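Local atomic coordinates of hypothetical protein Atu1826 (Agrobacterium tumefaciens, PDB entry 2I3D), a protein that is of unknown function but is probably a hydrolase of the alpha/beta-hydrolase fold. Residues B[180-185]-B[210-215]; B[69-74]-B[148-153]; B[54-59]-B[157-162]; B[78-83]-B[227-232]. All blocks are in the same frame, centred on the assembly; numbering follows the deposited sequence.

Contact 1 of 4, residues B[180-185]-B[210-215]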
# COMPACT_ATOMS: atom_id res chain seq x y z
N LYS B 180 0.70 12.98 -10.35
CA LYS B 180 -0.18 14.17 -10.43
C LYS B 180 -0.38 14.83 -9.07
O LYS B 180 -0.93 15.97 -8.99
CB LYS B 180 -1.55 13.78 -11.05
CG LYS B 180 -1.39 13.44 -12.53
CD LYS B 180 -2.70 13.15 -13.22
CE LYS B 180 -2.46 12.59 -14.63
NZ LYS B 180 -1.80 13.57 -15.56
N VAL B 181 0.02 14.13 -8.01
CA VAL B 181 0.01 14.65 -6.63
C VAL B 181 1.13 15.69 -6.42
O VAL B 181 0.90 16.81 -5.90
CB VAL B 181 0.14 13.52 -5.58
CG1 VAL B 181 0.30 14.12 -4.18
CG2 VAL B 181 -1.11 12.57 -5.60
N ALA B 182 2.34 15.30 -6.83
CA ALA B 182 3.54 16.16 -6.74
C ALA B 182 4.24 16.10 -8.10
O ALA B 182 5.08 15.23 -8.33
CB ALA B 182 4.46 15.63 -5.62
N PRO B 183 3.81 16.96 -9.05
CA PRO B 183 4.36 16.93 -10.41
C PRO B 183 5.88 17.12 -10.50
O PRO B 183 6.51 17.68 -9.62
CB PRO B 183 3.64 18.09 -11.10
CG PRO B 183 2.26 18.10 -10.36
CD PRO B 183 2.68 17.92 -8.94
N GLU B 184 6.44 16.66 -11.61
CA GLU B 184 7.88 16.71 -11.86
C GLU B 184 8.37 18.11 -11.71
O GLU B 184 9.46 18.32 -11.20
CB GLU B 184 8.18 16.35 -13.31
CG GLU B 184 8.32 14.95 -13.67
CD GLU B 184 8.97 14.85 -15.05
OE1 GLU B 184 8.23 14.87 -16.03
OE2 GLU B 184 10.20 14.83 -15.15
N LYS B 185 7.64 19.09 -12.24
CA LYS B 185 8.15 20.45 -12.16
C LYS B 185 8.41 20.87 -10.71
O LYS B 185 9.38 21.56 -10.43
CB LYS B 185 7.19 21.42 -12.84
CG LYS B 185 7.55 22.91 -12.70
CD LYS B 185 6.73 23.81 -13.74
CE LYS B 185 5.30 24.03 -13.29
NZ LYS B 185 4.62 24.97 -14.27
N ALA B 210 5.92 6.31 -13.56
CA ALA B 210 5.49 6.13 -12.15
C ALA B 210 4.57 7.28 -11.70
O ALA B 210 4.87 8.44 -11.94
CB ALA B 210 6.69 6.03 -11.23
N ASN B 211 3.45 6.94 -11.04
CA ASN B 211 2.62 7.95 -10.42
C ASN B 211 3.05 8.15 -8.97
O ASN B 211 4.14 7.68 -8.60
CB ASN B 211 1.11 7.65 -10.59
CG ASN B 211 0.66 6.34 -9.94
OD1 ASN B 211 -0.54 5.86 -10.15
ND2 ASN B 211 1.53 5.76 -9.15
N HIS B 212 2.24 8.85 -8.16
CA HIS B 212 2.63 9.09 -6.76
C HIS B 212 2.75 7.80 -5.97
O HIS B 212 3.42 7.75 -4.95
CB HIS B 212 1.63 10.03 -6.06
CG HIS B 212 2.16 10.63 -4.80
ND1 HIS B 212 3.20 11.55 -4.80
CD2 HIS B 212 1.79 10.48 -3.51
CE1 HIS B 212 3.47 11.91 -3.55
NE2 HIS B 212 2.61 11.29 -2.75
N PHE B 213 2.06 6.77 -6.44
CA PHE B 213 1.99 5.45 -5.77
C PHE B 213 2.90 4.42 -6.42
O PHE B 213 2.98 3.28 -5.95
CB PHE B 213 0.54 5.03 -5.77
CG PHE B 213 -0.36 6.15 -5.36
CD1 PHE B 213 -0.35 6.57 -4.04
CD2 PHE B 213 -1.05 6.87 -6.31
CE1 PHE B 213 -1.14 7.68 -3.64
CE2 PHE B 213 -1.83 7.98 -5.94
CZ PHE B 213 -1.87 8.38 -4.59
N PHE B 214 3.71 4.86 -7.40
CA PHE B 214 4.59 3.95 -8.16
C PHE B 214 3.80 2.71 -8.60
O PHE B 214 4.35 1.60 -8.63
CB PHE B 214 5.83 3.60 -7.34
CG PHE B 214 6.67 4.80 -7.07
CD1 PHE B 214 7.70 5.15 -7.95
CD2 PHE B 214 6.36 5.63 -5.98
CE1 PHE B 214 8.49 6.34 -7.72
CE2 PHE B 214 7.11 6.78 -5.75
CZ PHE B 214 8.16 7.15 -6.62
N ASN B 215 2.54 2.90 -9.00
CA ASN B 215 1.77 1.73 -9.41
C ASN B 215 2.42 1.08 -10.63
O ASN B 215 2.63 1.72 -11.65
CB ASN B 215 0.31 2.08 -9.74
CG ASN B 215 -0.49 2.45 -8.50
OD1 ASN B 215 -0.37 1.82 -7.41
ND2 ASN B 215 -1.31 3.46 -8.65
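V181 lies with its branched end flat over the imidazole of H212, and the two side chains cross at about a right angle. Followed outward from the backbone, V181 CB is the first atom to touch, 3.6 Å from H212 CG and so above the root of the ring. From there the branches divide. CG1, placed anti to the backbone N (chi1 173°), runs over the ring to stand 3.8 Å from its centroid and only 2° off the normal, which is a CH-pi contact with CG1 over the middle of the face. CG2 turns back toward the stem, 3.8 Å from H212 CB, and also faces F213, whose CZ is 4.4 Å away. A182 adds a looser neighbour, its CB 4.3 Å from H212 ND1. On the other segment, a type I turn from N211 to F214, closed by F214 N to N211 O at 3.1 Å, carries H212 and F213 at its two middle positions.

Both ring nitrogens are engaged by residues beyond the two segments: ND1 hydrogen-bonds D179 and NE2 hydrogen-bonds S130. D179 also accepts from the backbone N of A182, which ties the loop of V181 to the same carboxylate. S130, H212 and D179 thus have the geometry of a Ser-His-Asp triad, S130 probably on a nucleophile elbow, as in alpha/beta hydrolases. With an apolar branch over one face and hydrogen bonds at both ring nitrogens, the imidazole is restrained in tilt and in rotation, consistent with a histidine placed to relay charge between D179 and S130.

Contact 2 of 4, residues B[69-74]-B[148-153]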
# COMPACT_ATOMS: atom_id res chain seq x y z
N TYR B 69 7.35 -0.96 3.77
CA TYR B 69 7.88 -2.29 4.10
C TYR B 69 9.16 -2.62 3.32
O TYR B 69 10.15 -3.03 3.90
CB TYR B 69 6.82 -3.39 3.88
CG TYR B 69 7.43 -4.72 4.18
CD1 TYR B 69 7.63 -5.11 5.51
CD2 TYR B 69 7.93 -5.53 3.17
CE1 TYR B 69 8.25 -6.29 5.80
CE2 TYR B 69 8.57 -6.73 3.47
CZ TYR B 69 8.72 -7.09 4.78
OH TYR B 69 9.34 -8.26 5.13
N GLN B 70 9.11 -2.43 1.99
CA GLN B 70 10.31 -2.70 1.18
C GLN B 70 11.51 -1.82 1.56
O GLN B 70 12.63 -2.31 1.55
CB GLN B 70 9.98 -2.51 -0.29
CG GLN B 70 9.01 -3.61 -0.79
CD GLN B 70 9.66 -4.95 -0.86
OE1 GLN B 70 10.85 -5.07 -1.26
NE2 GLN B 70 8.94 -5.97 -0.41
N LEU B 71 11.28 -0.56 1.91
CA LEU B 71 12.39 0.26 2.37
C LEU B 71 12.96 -0.33 3.66
O LEU B 71 14.17 -0.45 3.83
CB LEU B 71 11.96 1.71 2.60
CG LEU B 71 11.69 2.54 1.32
CD1 LEU B 71 10.85 3.78 1.60
CD2 LEU B 71 13.07 2.93 0.63
N PHE B 72 12.05 -0.64 4.61
CA PHE B 72 12.47 -1.31 5.83
C PHE B 72 13.33 -2.55 5.52
O PHE B 72 14.44 -2.72 6.06
CB PHE B 72 11.22 -1.69 6.62
CG PHE B 72 11.50 -2.41 7.90
CD1 PHE B 72 11.46 -1.71 9.12
CD2 PHE B 72 11.73 -3.79 7.91
CE1 PHE B 72 11.66 -2.39 10.34
CE2 PHE B 72 11.94 -4.49 9.11
CZ PHE B 72 11.91 -3.78 10.34
N TYR B 73 12.83 -3.42 4.64
CA TYR B 73 13.53 -4.65 4.32
C TYR B 73 14.91 -4.40 3.67
O TYR B 73 15.88 -5.10 3.98
CB TYR B 73 12.66 -5.49 3.40
CG TYR B 73 13.16 -6.89 3.16
CD1 TYR B 73 13.17 -7.84 4.19
CD2 TYR B 73 13.62 -7.26 1.91
CE1 TYR B 73 13.64 -9.15 3.95
CE2 TYR B 73 14.09 -8.55 1.66
CZ TYR B 73 14.10 -9.47 2.69
OH TYR B 73 14.56 -10.73 2.37
N LEU B 74 15.02 -3.37 2.81
CA LEU B 74 16.31 -2.97 2.23
C LEU B 74 17.36 -2.68 3.30
O LEU B 74 18.50 -3.21 3.26
CB LEU B 74 16.11 -1.73 1.35
CG LEU B 74 17.41 -1.15 0.80
CD1 LEU B 74 18.25 -2.25 0.07
CD2 LEU B 74 17.02 -0.00 -0.19
N GLY B 148 22.53 10.16 5.89
CA GLY B 148 21.97 9.87 4.55
C GLY B 148 20.47 9.86 4.67
O GLY B 148 19.91 9.57 5.74
N PHE B 149 19.83 10.10 3.52
CA PHE B 149 18.37 9.99 3.48
C PHE B 149 17.92 9.47 2.13
O PHE B 149 18.67 9.55 1.14
CB PHE B 149 17.71 11.37 3.71
CG PHE B 149 18.02 12.39 2.60
CD1 PHE B 149 17.24 12.46 1.45
CD2 PHE B 149 19.13 13.25 2.70
CE1 PHE B 149 17.53 13.38 0.43
CE2 PHE B 149 19.41 14.17 1.70
CZ PHE B 149 18.62 14.22 0.55
N MSE B 150 16.68 8.95 2.12
CA MSE B 150 15.96 8.68 0.90
C MSE B 150 14.62 9.39 1.04
O MSE B 150 13.95 9.23 2.11
CB MSE B 150 15.73 7.19 0.75
CG MSE B 150 17.00 6.42 0.55
SE MSE B 150 16.49 4.55 0.30
CE MSE B 150 18.32 3.87 0.22
N SER B 151 14.23 10.15 0.01
CA SER B 151 12.93 10.84 0.00
C SER B 151 12.22 10.39 -1.25
O SER B 151 12.60 10.78 -2.35
CB SER B 151 13.09 12.35 -0.01
OG SER B 151 13.50 12.79 1.25
N ILE B 152 11.21 9.54 -1.06
CA ILE B 152 10.45 8.94 -2.14
C ILE B 152 9.17 9.79 -2.31
O ILE B 152 8.38 9.94 -1.36
CB ILE B 152 10.07 7.50 -1.82
CG1 ILE B 152 11.34 6.64 -1.71
CG2 ILE B 152 9.20 6.97 -2.95
CD1 ILE B 152 12.22 6.82 -0.45
N ALA B 153 8.99 10.34 -3.50
CA ALA B 153 7.78 11.13 -3.82
C ALA B 153 7.54 12.31 -2.87
O ALA B 153 6.43 12.46 -2.35
CB ALA B 153 6.49 10.25 -3.86
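L71 and M150, a selenomethionine, make the close part of this contact, with L71 CD2 3.8 Å from M150 SE as the two side chains slide past each other in opposite directions. Beside them L71 meets I152 tip to tip, CD1 to CD1 at 3.9 Å. L71 CD2 serves both partners, lying 4.1 Å from I152 CD1 as well. M150 reaches the helix because its chain is extended beyond CG (chi2 -177°, chi3 -176°), which carries the selenium and CE out from the strand.

Helix 66-77 here packs against strand 146-152, an interior strand of the mixed, mostly parallel sheet of an alpha/beta hydrolase. The axes of the short segments approach to 12.0 Å and run nearly antiparallel, at 160°. M150 and I152, two residues apart, point to this helix, while F149 and S151 touch helix 131-142 on the other side of the sheet.

The looser part lies one helical turn on, where L74 CD2 comes only to 4.1 Å from M150 CE, and L229 of helix 218-233 touches both side chains. Away from the strand the helix turns partly exposed residues outward, and there Y69 and Q70 pack on G216 of the second subunit.

Contact 3 of 4, residues B[54-59]-B[157-162]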
# COMPACT_ATOMS: atom_id res chain seq x y z
N HIS B 54 6.12 6.78 6.99
CA HIS B 54 5.05 6.46 6.02
C HIS B 54 4.25 7.68 5.51
O HIS B 54 4.40 8.81 6.04
CB HIS B 54 4.14 5.36 6.62
CG HIS B 54 3.27 5.83 7.75
ND1 HIS B 54 2.18 6.66 7.57
CD2 HIS B 54 3.29 5.51 9.07
CE1 HIS B 54 1.58 6.85 8.74
NE2 HIS B 54 2.22 6.16 9.66
N PRO B 55 3.42 7.50 4.46
CA PRO B 55 2.58 8.58 3.95
C PRO B 55 1.46 9.07 4.86
O PRO B 55 1.15 8.46 5.91
CB PRO B 55 1.93 8.00 2.67
CG PRO B 55 2.92 6.93 2.24
CD PRO B 55 3.40 6.32 3.57
N HIS B 56 0.84 10.16 4.42
CA HIS B 56 -0.33 10.70 5.13
C HIS B 56 -1.49 9.69 5.05
O HIS B 56 -1.63 8.97 4.05
CB HIS B 56 -0.74 11.99 4.43
CG HIS B 56 -1.70 12.82 5.21
ND1 HIS B 56 -3.05 12.54 5.27
CD2 HIS B 56 -1.52 13.97 5.89
CE1 HIS B 56 -3.65 13.48 5.99
NE2 HIS B 56 -2.74 14.35 6.38
N PRO B 57 -2.33 9.63 6.09
CA PRO B 57 -3.50 8.72 5.97
C PRO B 57 -4.46 9.00 4.80
O PRO B 57 -5.20 8.08 4.38
CB PRO B 57 -4.22 8.86 7.32
CG PRO B 57 -3.71 10.16 7.92
CD PRO B 57 -2.25 10.28 7.41
N GLN B 58 -4.46 10.21 4.25
CA GLN B 58 -5.35 10.48 3.12
C GLN B 58 -4.95 9.64 1.90
O GLN B 58 -5.79 9.37 1.01
CB GLN B 58 -5.40 11.96 2.78
CG GLN B 58 -4.20 12.48 1.96
CD GLN B 58 -4.20 13.99 1.85
OE1 GLN B 58 -5.26 14.63 1.96
NE2 GLN B 58 -3.01 14.59 1.66
N PHE B 59 -3.67 9.27 1.83
CA PHE B 59 -3.17 8.42 0.72
C PHE B 59 -2.96 7.00 1.19
O PHE B 59 -2.20 6.24 0.60
CB PHE B 59 -1.88 9.01 0.11
CG PHE B 59 -2.10 10.30 -0.61
CD1 PHE B 59 -2.92 10.35 -1.74
CD2 PHE B 59 -1.52 11.48 -0.15
CE1 PHE B 59 -3.14 11.55 -2.43
CE2 PHE B 59 -1.75 12.71 -0.84
CZ PHE B 59 -2.56 12.73 -1.97
N ASN B 157 5.17 21.13 -3.35
CA ASN B 157 4.06 22.01 -3.69
C ASN B 157 2.99 22.02 -2.59
O ASN B 157 2.18 22.93 -2.55
CB ASN B 157 3.43 21.59 -5.06
CG ASN B 157 2.95 20.11 -5.09
OD1 ASN B 157 3.47 19.25 -4.39
ND2 ASN B 157 1.89 19.83 -5.91
N THR B 158 3.00 21.01 -1.71
CA THR B 158 1.98 20.86 -0.65
C THR B 158 2.54 21.15 0.75
O THR B 158 1.81 21.67 1.63
CB THR B 158 1.45 19.39 -0.65
OG1 THR B 158 0.97 19.06 -1.96
CG2 THR B 158 0.37 19.20 0.42
N TYR B 159 3.80 20.76 0.96
CA TYR B 159 4.47 20.94 2.25
C TYR B 159 5.71 21.79 1.99
O TYR B 159 6.30 21.72 0.91
CB TYR B 159 4.87 19.60 2.88
CG TYR B 159 3.63 18.78 3.18
CD1 TYR B 159 2.73 19.17 4.18
CD2 TYR B 159 3.37 17.60 2.51
CE1 TYR B 159 1.61 18.44 4.48
CE2 TYR B 159 2.21 16.85 2.80
CZ TYR B 159 1.34 17.30 3.76
OH TYR B 159 0.23 16.54 4.06
N ASP B 160 6.06 22.58 3.00
CA ASP B 160 7.15 23.54 2.91
C ASP B 160 8.51 22.87 3.18
O ASP B 160 8.82 22.48 4.30
CB ASP B 160 6.87 24.65 3.94
CG ASP B 160 7.95 25.71 3.99
OD1 ASP B 160 8.75 25.82 3.02
OD2 ASP B 160 7.97 26.45 5.02
N PHE B 161 9.37 22.79 2.17
CA PHE B 161 10.73 22.23 2.37
C PHE B 161 11.83 23.29 2.56
O PHE B 161 13.03 22.97 2.48
CB PHE B 161 11.10 21.34 1.17
CG PHE B 161 10.43 20.00 1.20
CD1 PHE B 161 11.13 18.85 1.51
CD2 PHE B 161 9.08 19.89 0.85
CE1 PHE B 161 10.50 17.59 1.53
CE2 PHE B 161 8.39 18.64 0.82
CZ PHE B 161 9.12 17.47 1.16
N SER B 162 11.43 24.54 2.76
CA SER B 162 12.39 25.61 2.67
C SER B 162 13.26 25.64 3.94
O SER B 162 14.28 26.34 3.96
CB SER B 162 11.73 26.95 2.36
OG SER B 162 11.16 27.42 3.50
O HOH W 1 -0.14 14.25 2.11
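The two loops keep their backbones well apart, the nearest CA atoms being those of H56 and Y159 at 11.7 Å, so the contact is made by long side chains. Y159 extends from segment 157-162 until its hydroxyl stands beside H56, with OH 3.6 Å from CD2. The two side chains cross at about a right angle, and OH approaches the imidazole obliquely. With CG anti to the backbone N (chi1 -166°), the H56 ring is carried out toward Y159, and it is held by its own loop: the backbone N of Q58 donates to H56 ND1 at 2.9 Å, with an N-H...N angle of 167° and the donor 3° from the ring plane. The 3-10 segment 57-58 brings that N-H round, and F59 N bonding to H56 O at 3.0 Å closes the same turn.

Q58 completes the crossing through water. Its NE2 is 4.5 Å from Y159 OH, but a water bridges the pair, accepting from NE2 at 2.9 Å and hydrogen-bonded to OH at 3.0 Å. Around these groups, Y159 stacks on W134 and meets F131 edge-to-face, while F97 meets H56 edge-to-face. Segment 54-59 follows strand 49-53 and segment 157-162 follows strand 146-152, so the contact spans two loops at the C-terminal ends of parallel strands, near the putative triad.

With ND1 accepting from a backbone N-H, the H56 ring is fixed in its rotation by its own loop. Across the two segments the polar link between Q58 and Y159 runs through the water, while H56 and Y159 only touch.

Contact 4 of 4, residues B[78-83]-B[227-232]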
# COMPACT_ATOMS: atom_id res chain seq x y z
N ARG B 78 20.80 -4.88 4.64
CA ARG B 78 22.15 -4.29 4.58
C ARG B 78 22.80 -4.08 5.98
O ARG B 78 23.79 -3.34 6.12
CB ARG B 78 22.15 -3.00 3.76
CG ARG B 78 21.84 -3.22 2.28
CD ARG B 78 22.70 -4.29 1.64
NE ARG B 78 22.48 -4.32 0.20
CZ ARG B 78 21.63 -5.12 -0.45
NH1 ARG B 78 20.91 -6.02 0.21
NH2 ARG B 78 21.51 -5.02 -1.78
N GLY B 79 22.23 -4.73 7.00
CA GLY B 79 22.81 -4.75 8.35
C GLY B 79 22.46 -3.59 9.27
O GLY B 79 23.06 -3.43 10.34
N PHE B 80 21.48 -2.77 8.88
CA PHE B 80 21.05 -1.67 9.73
C PHE B 80 20.13 -2.17 10.85
O PHE B 80 19.34 -3.11 10.67
CB PHE B 80 20.23 -0.64 8.93
CG PHE B 80 21.05 0.30 8.06
CD1 PHE B 80 21.71 -0.19 6.94
CD2 PHE B 80 21.13 1.66 8.36
CE1 PHE B 80 22.47 0.68 6.13
CE2 PHE B 80 21.88 2.53 7.58
CZ PHE B 80 22.54 2.05 6.44
N THR B 81 20.21 -1.54 12.02
CA THR B 81 19.14 -1.66 13.02
C THR B 81 18.00 -0.81 12.47
O THR B 81 18.19 0.38 12.20
CB THR B 81 19.61 -1.12 14.38
OG1 THR B 81 20.55 -2.07 14.92
CG2 THR B 81 18.43 -0.90 15.35
N THR B 82 16.82 -1.40 12.32
CA THR B 82 15.78 -0.76 11.49
C THR B 82 14.47 -0.67 12.23
O THR B 82 14.05 -1.64 12.86
CB THR B 82 15.59 -1.50 10.08
OG1 THR B 82 16.87 -1.77 9.51
CG2 THR B 82 14.78 -0.65 9.11
N LEU B 83 13.82 0.49 12.14
CA LEU B 83 12.50 0.69 12.76
C LEU B 83 11.57 1.36 11.76
O LEU B 83 11.96 2.37 11.18
CB LEU B 83 12.63 1.59 14.00
CG LEU B 83 11.32 1.96 14.69
CD1 LEU B 83 10.70 0.74 15.42
CD2 LEU B 83 11.56 3.09 15.64
N ASP B 227 20.35 0.12 -5.29
CA ASP B 227 21.59 0.54 -5.97
C ASP B 227 22.17 1.76 -5.28
O ASP B 227 23.37 1.83 -5.07
CB ASP B 227 21.34 0.87 -7.45
CG ASP B 227 20.93 -0.34 -8.27
OD1 ASP B 227 21.04 -1.49 -7.79
OD2 ASP B 227 20.50 -0.14 -9.42
N TYR B 228 21.31 2.69 -4.89
CA TYR B 228 21.81 3.91 -4.26
C TYR B 228 22.48 3.56 -2.90
O TYR B 228 23.57 4.03 -2.56
CB TYR B 228 20.67 4.91 -4.02
CG TYR B 228 21.19 6.18 -3.39
CD1 TYR B 228 21.99 7.07 -4.15
CD2 TYR B 228 20.95 6.45 -2.03
CE1 TYR B 228 22.49 8.23 -3.58
CE2 TYR B 228 21.46 7.58 -1.42
CZ TYR B 228 22.25 8.46 -2.19
OH TYR B 228 22.76 9.57 -1.57
N LEU B 229 21.82 2.75 -2.10
CA LEU B 229 22.36 2.44 -0.77
C LEU B 229 23.67 1.65 -0.93
O LEU B 229 24.65 1.90 -0.21
CB LEU B 229 21.32 1.66 0.03
CG LEU B 229 21.77 1.26 1.44
CD1 LEU B 229 22.07 2.51 2.23
CD2 LEU B 229 20.63 0.43 2.10
N ASP B 230 23.69 0.72 -1.88
CA ASP B 230 24.89 -0.07 -2.14
C ASP B 230 26.06 0.79 -2.56
O ASP B 230 27.19 0.63 -2.04
CB ASP B 230 24.59 -1.18 -3.16
CG ASP B 230 23.86 -2.35 -2.51
OD1 ASP B 230 23.84 -2.44 -1.24
OD2 ASP B 230 23.29 -3.17 -3.25
N ARG B 231 25.79 1.74 -3.46
CA ARG B 231 26.86 2.67 -3.84
C ARG B 231 27.32 3.52 -2.66
O ARG B 231 28.54 3.68 -2.43
CB ARG B 231 26.45 3.50 -5.05
CG ARG B 231 26.44 2.63 -6.31
CD ARG B 231 25.95 3.39 -7.55
NE ARG B 231 26.93 4.36 -8.07
CZ ARG B 231 26.66 5.20 -9.06
NH1 ARG B 231 25.44 5.16 -9.67
NH2 ARG B 231 27.62 6.04 -9.48
N ARG B 232 26.37 4.03 -1.86
CA ARG B 232 26.75 4.86 -0.70
C ARG B 232 27.55 4.01 0.28
O ARG B 232 28.53 4.51 0.83
CB ARG B 232 25.48 5.45 -0.04
CG ARG B 232 24.85 6.62 -0.81
CD ARG B 232 25.63 7.92 -0.62
NE ARG B 232 25.88 8.26 0.79
CZ ARG B 232 25.09 9.05 1.55
NH1 ARG B 232 23.94 9.53 1.08
NH2 ARG B 232 25.43 9.31 2.80
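A bend at chi2 (-51°) swings the R78 side chain toward helix 218-233, and D230, with its CG anti to the carbonyl carbon, brings its carboxylate to meet it. The guanidinium and carboxylate lie in nearly one plane, 11° apart. The grip is side-on and two-pronged: R78 NE donates to D230 OD1 at 2.7 Å and R78 NH2 to D230 OD2 at 3.0 Å. Both bonds are almost straight, at 174°, and each carboxylate oxygen uses its syn lone pair. Such a paired salt bridge fixes the rotation of both flat groups. R78 NH2 has a second acidic partner in E226, one turn earlier on the same helix.

R78 stands where helix 66-77 ends. That helix closes in a Schellman motif with G79, at positive phi, as its C-prime residue, and the chain then enters strand 81-85 of the central sheet. The contact thus joins the return from helix to strand in a beta-alpha-beta crossover, from strand 49-53 to its parallel neighbour 81-85, to the last helix of the fold.

Beneath the salt bridge lies an apolar layer. L229 CD2 packs alongside the aliphatic part of R78, 3.8 Å from CG, and the two side chains slide past each other in opposite directions. The other branch of L229, CD1, approaches F80 CZ obliquely at 4.3 Å. F80 in turn meets F75 and W125 edge-to-face, while L229 also touches F75 of helix 66-77.

In the fold
Contacts 2 and 4, centres 9 Å apart, share an apolar patch at L229, which packs on M150 (CE to L229 CB 3.7 Å) and on L74 of contact 2. Contacts 1 and 3 lie on the same side of the chain's centre, with centres 13 Å apart, contact 1 holding the putative triad histidine and contact 3 near it, and F213 CZ meets F59 CD1 at 3.6 Å. Contact 2 leads from core to active site, since strand 146-152 ends beside H212 of the putative triad, with A153 O 3.2 Å from H212 CE1, and F214 rests on I152. Contact 4 is remote, its centre 25 Å from that of contact 1. Contacts 1 and 2 both touch the second subunit.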